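Lys-gingipain catalytic subunit (Porphyromonas gingivalis, PDB 4TKX) cleaves proteins after lysine as a secreted cysteine endopeptidase of family C25, this chain being its catalytic domain with the Ig-like domain that follows. Local coordinates at residues L80-D85 with T118-A123; C249-F254 with Y274-S279. One frame throughout, in Å; residues are numbered along the deposited sequence.

In the fold
Both contacts are buried and lie in the peptidase part of the chain, but they belong to two different sheets. Contact 1 pairs strands 79-83 and 117-121, the latter an edge strand, within this chain, of the four-stranded parallel sheet, and is held mainly by a regular series of backbone bonds. Contact 2 sets a loop carrying the nucleophile Cys249 against strand 273-279 of the six-stranded sheet, and rests on side-chain hydroxyls, a water and one backbone bond. They are about 13 Å apart, centre to centre. They meet at the lead ion, where Asp85 from contact 1 and Phe254 O from contact 2 are both ligands, and Arg120 NE packs 3.4 Å from Phe254 CE1.

Contact 1. Residues L80-D85 with T118-A123; sequences LALVGD and TFRMSA. With PB (lead (II) ion), chain T.
Leu80 and Thr118 open this parallel pairing side by side, their side chains pointing the same way, with Leu80 CD2 3.6 Å from Thr118 OG1. Leu80 O accepts from Phe119 N at 3.0 Å. Ala81 sits over one face of the Phe119 ring: its CA lies 4.2 Å from the centroid and 15° off the normal, a CH-pi contact, while Ala81 CB touches Phe119 CZ at 3.6 Å. The ring reaches across to Ala81, one face toward its CA, because Phe119 CG stands between its own backbone N and carbonyl carbon (chi1 59°). Trp31 of helix 25-37 packs against both residues. Leu82 is gripped at both backbone polar atoms: Leu82 N donates to Phe119 O at 2.9 Å, nearly straight, and O accepts from Met121 N. On the same face as Leu80, Leu82 CD1 meets Thr118 CG2. Val83 turns to the face of Ala81 and Phe119, where it and Met121 both touch Leu129 of helix 126-141. Gly84 lies just past the end of the strand, yet its N still donates to Met121 O, and Gly84 O accepts from Arg120 NH1 at 2.9 Å from above the carbonyl plane. A bend at chi3 (-70°) turns the arginine back to that oxygen; Ile89 O is a second acceptor for NH1, and Asp102 forms a salt bridge with NH2. Asp85 chelates the lead ion through OD1 and OD2, while its N donates to a water that also lies within bonding distance of Ala123 O. Arg267 bonds OD2, and Ser122 OG bonds Glu263, another lead ligand. The lead ion sits in calcium site 1; the strand ends at Val83, and the loop just beyond brings the Asp85 carboxylate to it, where cationic Arg267 and the ion itself likely favour the ionised form.

Contact 2. Residues C249-F254 with Y274-S279; sequences CITAQF and YAYIGS. With PB (lead (II) ion), chain T; TCK (N-[(1S)-5-amino-1-(chloroacetyl)pentyl]-4-methylbenzenesulfonamide), chain U.
This is a loop-on-strand contact: the turn at Ile250-Gln253, just after the nucleophile Cys249, leans on the C-terminal end of strand 273-279. Ala252 N donates to Ser279 O at 3.0 Å, approaching from above the carbonyl plane, and Ile250 CA adds a CA-H...O contact to the same oxygen. With OG1 between backbone N and carbonyl carbon (chi1 61°), Thr251 presents it in the plane of the Tyr276 ring, at the edge, where it accepts from Tyr276 OH at 2.6 Å. Thr251 OG1 in turn donates to a water, which also accepts from Ser279 N. Tyr276 OH has a further partner in Trp222 NE1. In the caspase-like fold of clan CD, the catalytic cysteine follows a central parallel strand, here 242-247, and 273-279 is the parallel neighbour on which its loop rests. A type I turn, closed by Gln253 N to Ile250 O at 3.1 Å, directs Ala252 CB at Gly278, 3.5 Å from Gly278 C, where Thr251 OG1 and Tyr276 CE2 leave no room for a CB. Upstream, Cys249 SG is covalently bound to the inhibitor's CM, and Cys249 N donates to the inhibitor's ketone O at 2.8 Å; downstream, Phe254 O binds the lead ion at 2.6 Å.

Contact 1. Residues L80-D85 with T118-A123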
loop_
_atom_site.group_PDB
_atom_site.type_symbol
_atom_site.label_atom_id
_atom_site.label_comp_id
_atom_site.label_asym_id
_atom_site.label_seq_id
_atom_site.Cartn_x
_atom_site.Cartn_y
_atom_site.Cartn_z
ATOM N N LEU A 80 -0.924 9.424 5.140
ATOM C CA LEU A 80 0.268 10.133 5.583
ATOM C C LEU A 80 1.463 9.522 4.849
ATOM O O LEU A 80 1.803 8.358 5.053
ATOM C CB LEU A 80 0.458 9.976 7.087
ATOM C CG LEU A 80 1.788 10.464 7.651
ATOM C CD1 LEU A 80 1.950 11.970 7.412
ATOM C CD2 LEU A 80 1.892 10.126 9.148
ATOM N N ALA A 81 2.093 10.314 3.991
ATOM C CA ALA A 81 3.261 9.883 3.251
ATOM C C ALA A 81 4.507 10.481 3.864
ATOM O O ALA A 81 4.632 11.700 3.933
ATOM C CB ALA A 81 3.166 10.313 1.812
ATOM N N LEU A 82 5.415 9.613 4.300
ATOM C CA LEU A 82 6.701 10.031 4.847
ATOM C C LEU A 82 7.730 9.807 3.768
ATOM O O LEU A 82 7.861 8.698 3.266
ATOM C CB LEU A 82 7.043 9.200 6.081
ATOM C CG LEU A 82 5.999 9.233 7.196
ATOM C CD1 LEU A 82 6.391 8.287 8.313
ATOM C CD2 LEU A 82 5.795 10.659 7.701
ATOM N N VAL A 83 8.431 10.858 3.380
ATOM C CA VAL A 83 9.378 10.758 2.266
ATOM C C VAL A 83 10.784 10.995 2.772
ATOM O O VAL A 83 11.151 12.125 3.144
ATOM C CB VAL A 83 9.032 11.732 1.143
ATOM C CG1 VAL A 83 10.013 11.582 -0.004
ATOM C CG2 VAL A 83 7.617 11.488 0.659
ATOM N N GLY A 84 11.559 9.917 2.779
ATOM C CA GLY A 84 12.907 9.944 3.323
ATOM C C GLY A 84 13.210 8.769 4.226
ATOM O O GLY A 84 12.314 8.025 4.677
ATOM N N ASP A 85 14.503 8.599 4.477
ATOM C CA ASP A 85 14.995 7.580 5.382
ATOM C C ASP A 85 15.065 8.189 6.794
ATOM O O ASP A 85 14.625 9.329 7.029
ATOM C CB ASP A 85 16.359 7.071 4.893
ATOM C CG ASP A 85 16.698 5.628 5.364
ATOM O OD1 ASP A 85 16.161 5.137 6.386
ATOM O OD2 ASP A 85 17.564 4.992 4.711
ATOM N N THR A 118 -0.378 5.216 6.843
ATOM C CA THR A 118 0.966 5.765 6.796
ATOM C C THR A 118 1.877 4.853 6.007
ATOM O O THR A 118 1.857 3.630 6.185
ATOM C CB THR A 118 1.508 5.883 8.233
ATOM O OG1 THR A 118 0.656 6.751 8.984
ATOM C CG2 THR A 118 2.934 6.431 8.253
ATOM N N PHE A 119 2.694 5.445 5.148
ATOM C CA PHE A 119 3.685 4.700 4.402
ATOM C C PHE A 119 4.922 5.557 4.234
ATOM O O PHE A 119 4.865 6.774 4.388
ATOM C CB PHE A 119 3.148 4.237 3.046
ATOM C CG PHE A 119 2.690 5.340 2.140
ATOM C CD1 PHE A 119 3.579 5.972 1.282
ATOM C CD2 PHE A 119 1.362 5.724 2.109
ATOM C CE1 PHE A 119 3.143 6.957 0.391
ATOM C CE2 PHE A 119 0.926 6.707 1.223
ATOM C CZ PHE A 119 1.818 7.320 0.369
ATOM N N ARG A 120 6.041 4.906 3.968
ATOM C CA ARG A 120 7.319 5.587 3.899
ATOM C C ARG A 120 8.002 5.281 2.571
ATOM O O ARG A 120 8.333 4.122 2.263
ATOM C CB ARG A 120 8.221 5.163 5.053
ATOM C CG ARG A 120 9.597 5.752 4.974
ATOM C CD ARG A 120 10.472 5.289 6.126
ATOM N NE ARG A 120 10.127 5.822 7.447
ATOM C CZ ARG A 120 10.786 6.795 8.068
ATOM N NH1 ARG A 120 11.776 7.444 7.461
ATOM N NH2 ARG A 120 10.425 7.149 9.292
ATOM N N MET A 121 8.185 6.339 1.786
ATOM C CA MET A 121 9.005 6.282 0.601
ATOM C C MET A 121 10.438 6.553 1.041
ATOM O O MET A 121 10.906 7.692 1.050
ATOM C CB MET A 121 8.540 7.325 -0.401
ATOM C CG MET A 121 7.070 7.230 -0.650
ATOM S SD MET A 121 6.664 6.210 -2.034
ATOM C CE MET A 121 7.050 7.287 -3.366
ATOM N N SER A 122 11.130 5.492 1.429
ATOM C CA SER A 122 12.446 5.642 1.999
ATOM C C SER A 122 13.508 5.634 0.913
ATOM O O SER A 122 13.636 4.671 0.172
ATOM C CB SER A 122 12.754 4.509 2.961
ATOM O OG SER A 122 14.060 4.724 3.457
ATOM N N ALA A 123 14.266 6.717 0.836
ATOM C CA ALA A 123 15.284 6.882 -0.192
ATOM C C ALA A 123 16.474 7.566 0.437
ATOM O O ALA A 123 16.299 8.389 1.345
ATOM C CB ALA A 123 14.763 7.735 -1.310
HETATM PB PB PB T . 17.338 2.901 6.187
HETATM O O HOH W 1 16.624 10.384 3.399
HETATM O O HOH W 2 19.510 2.645 5.031
#

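Contact 2. Residues C249-F254 with Y274-S279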
loop_
_atom_site.group_PDB
_atom_site.type_symbol
_atom_site.label_atom_id
_atom_site.label_comp_id
_atom_site.label_asym_id
_atom_site.label_seq_id
_atom_site.Cartn_x
_atom_site.Cartn_y
_atom_site.Cartn_z
ATOM N N CYS A 249 10.571 -12.091 10.034
ATOM C CA CYS A 249 11.278 -11.110 10.849
ATOM C C CYS A 249 11.999 -10.024 10.066
ATOM O O CYS A 249 12.564 -10.279 9.012
ATOM C CB CYS A 249 12.326 -11.802 11.711
ATOM S SG CYS A 249 11.617 -12.954 12.891
ATOM N N ILE A 250 11.943 -8.827 10.641
ATOM C CA ILE A 250 12.894 -7.702 10.475
ATOM C C ILE A 250 13.304 -7.177 9.079
ATOM O O ILE A 250 14.147 -6.281 8.985
ATOM C CB ILE A 250 14.190 -7.917 11.341
ATOM C CG1 ILE A 250 15.043 -9.084 10.845
ATOM C CG2 ILE A 250 13.808 -8.082 12.837
ATOM C CD1 ILE A 250 16.294 -9.344 11.710
ATOM N N THR A 251 12.665 -7.649 8.009
ATOM C CA THR A 251 13.022 -7.189 6.676
ATOM C C THR A 251 12.632 -5.729 6.431
ATOM O O THR A 251 13.110 -5.126 5.470
ATOM C CB THR A 251 12.378 -8.021 5.561
ATOM O OG1 THR A 251 10.952 -7.946 5.657
ATOM C CG2 THR A 251 12.867 -9.471 5.607
ATOM N N ALA A 252 11.757 -5.175 7.268
ATOM C CA ALA A 252 11.407 -3.756 7.173
ATOM C C ALA A 252 12.003 -2.917 8.309
ATOM O O ALA A 252 11.480 -1.864 8.644
ATOM C CB ALA A 252 9.890 -3.570 7.102
ATOM N N GLN A 253 13.097 -3.389 8.895
ATOM C CA GLN A 253 13.754 -2.655 9.982
ATOM C C GLN A 253 14.580 -1.530 9.375
ATOM O O GLN A 253 15.781 -1.676 9.157
ATOM C CB GLN A 253 14.621 -3.583 10.842
ATOM C CG GLN A 253 14.995 -2.962 12.173
ATOM C CD GLN A 253 15.745 -3.920 13.069
ATOM O OE1 GLN A 253 16.926 -3.726 13.367
ATOM N NE2 GLN A 253 15.060 -4.967 13.510
ATOM N N PHE A 254 13.913 -0.403 9.117
ATOM C CA PHE A 254 14.457 0.620 8.230
ATOM C C PHE A 254 15.420 1.614 8.876
ATOM O O PHE A 254 15.814 2.583 8.223
ATOM C CB PHE A 254 13.334 1.358 7.489
ATOM C CG PHE A 254 12.312 1.974 8.386
ATOM C CD1 PHE A 254 12.524 3.227 8.933
ATOM C CD2 PHE A 254 11.132 1.312 8.677
ATOM C CE1 PHE A 254 11.572 3.802 9.775
ATOM C CE2 PHE A 254 10.194 1.879 9.510
ATOM C CZ PHE A 254 10.407 3.125 10.050
ATOM N N TYR A 274 7.009 -1.919 -6.343
ATOM C CA TYR A 274 6.516 -0.558 -6.129
ATOM C C TYR A 274 6.157 -0.302 -4.663
ATOM O O TYR A 274 6.046 0.851 -4.251
ATOM C CB TYR A 274 5.330 -0.228 -7.052
ATOM C CG TYR A 274 4.096 -1.077 -6.847
ATOM C CD1 TYR A 274 3.230 -0.833 -5.796
ATOM C CD2 TYR A 274 3.800 -2.140 -7.700
ATOM C CE1 TYR A 274 2.100 -1.604 -5.603
ATOM C CE2 TYR A 274 2.665 -2.942 -7.489
ATOM C CZ TYR A 274 1.831 -2.661 -6.435
ATOM O OH TYR A 274 0.690 -3.405 -6.212
ATOM N N ALA A 275 5.996 -1.381 -3.884
ATOM C CA ALA A 275 5.703 -1.296 -2.467
ATOM C C ALA A 275 6.051 -2.627 -1.812
ATOM O O ALA A 275 6.003 -3.685 -2.456
ATOM C CB ALA A 275 4.220 -0.982 -2.222
ATOM N N TYR A 276 6.348 -2.553 -0.524
ATOM C CA TYR A 276 6.692 -3.699 0.305
ATOM C C TYR A 276 5.959 -3.569 1.634
ATOM O O TYR A 276 5.940 -2.490 2.242
ATOM C CB TYR A 276 8.192 -3.701 0.613
ATOM C CG TYR A 276 8.653 -4.932 1.358
ATOM C CD1 TYR A 276 8.663 -6.182 0.730
ATOM C CD2 TYR A 276 9.069 -4.863 2.677
ATOM C CE1 TYR A 276 9.059 -7.305 1.388
ATOM C CE2 TYR A 276 9.488 -6.003 3.350
ATOM C CZ TYR A 276 9.486 -7.217 2.692
ATOM O OH TYR A 276 9.907 -8.356 3.323
ATOM N N ILE A 277 5.382 -4.663 2.088
ATOM C CA ILE A 277 4.873 -4.768 3.444
ATOM C C ILE A 277 5.728 -5.792 4.182
ATOM O O ILE A 277 5.907 -6.932 3.717
ATOM C CB ILE A 277 3.390 -5.211 3.477
ATOM C CG1 ILE A 277 2.489 -4.166 2.808
ATOM C CG2 ILE A 277 2.931 -5.463 4.913
ATOM C CD1 ILE A 277 1.077 -4.699 2.445
ATOM N N GLY A 278 6.275 -5.366 5.315
ATOM C CA GLY A 278 7.062 -6.247 6.153
ATOM C C GLY A 278 7.134 -5.722 7.579
ATOM O O GLY A 278 6.551 -4.693 7.918
ATOM N N SER A 279 7.868 -6.454 8.407
ATOM C CA SER A 279 7.956 -6.172 9.824
ATOM C C SER A 279 9.306 -5.577 10.195
ATOM O O SER A 279 10.345 -6.041 9.731
ATOM C CB SER A 279 7.776 -7.472 10.604
ATOM O OG SER A 279 7.783 -7.212 11.998
HETATM PB PB PB T . 17.338 2.901 6.187
HETATM S S TCK U . 10.687 -16.833 14.750
HETATM O O1S TCK U . 9.378 -17.181 15.233
HETATM O O2S TCK U . 11.263 -18.031 14.150
HETATM C C1 TCK U . 11.733 -16.265 16.085
HETATM C C2 TCK U . 12.878 -16.995 16.376
HETATM C C3 TCK U . 13.715 -16.567 17.422
HETATM C C4 TCK U . 13.386 -15.436 18.141
HETATM C C5 TCK U . 12.216 -14.700 17.836
HETATM C C6 TCK U . 11.386 -15.119 16.807
HETATM C C7 TCK U . 14.286 -14.995 19.261
HETATM N N TCK U . 10.529 -15.616 13.639
HETATM C CA TCK U . 10.758 -15.807 12.201
HETATM C C TCK U . 11.834 -14.847 11.772
HETATM O O TCK U . 11.939 -14.496 10.621
HETATM C CB TCK U . 9.449 -15.524 11.414
HETATM C CG TCK U . 8.378 -16.551 11.711
HETATM C CD TCK U . 6.988 -16.171 11.081
HETATM C CE TCK U . 6.884 -16.509 9.617
HETATM N NZ TCK U . 5.605 -16.069 9.113
HETATM C CM TCK U . 12.748 -14.261 12.859
HETATM O O HOH W 3 9.067 -8.756 7.306
HETATM O O HOH W 2 19.510 2.645 5.031
#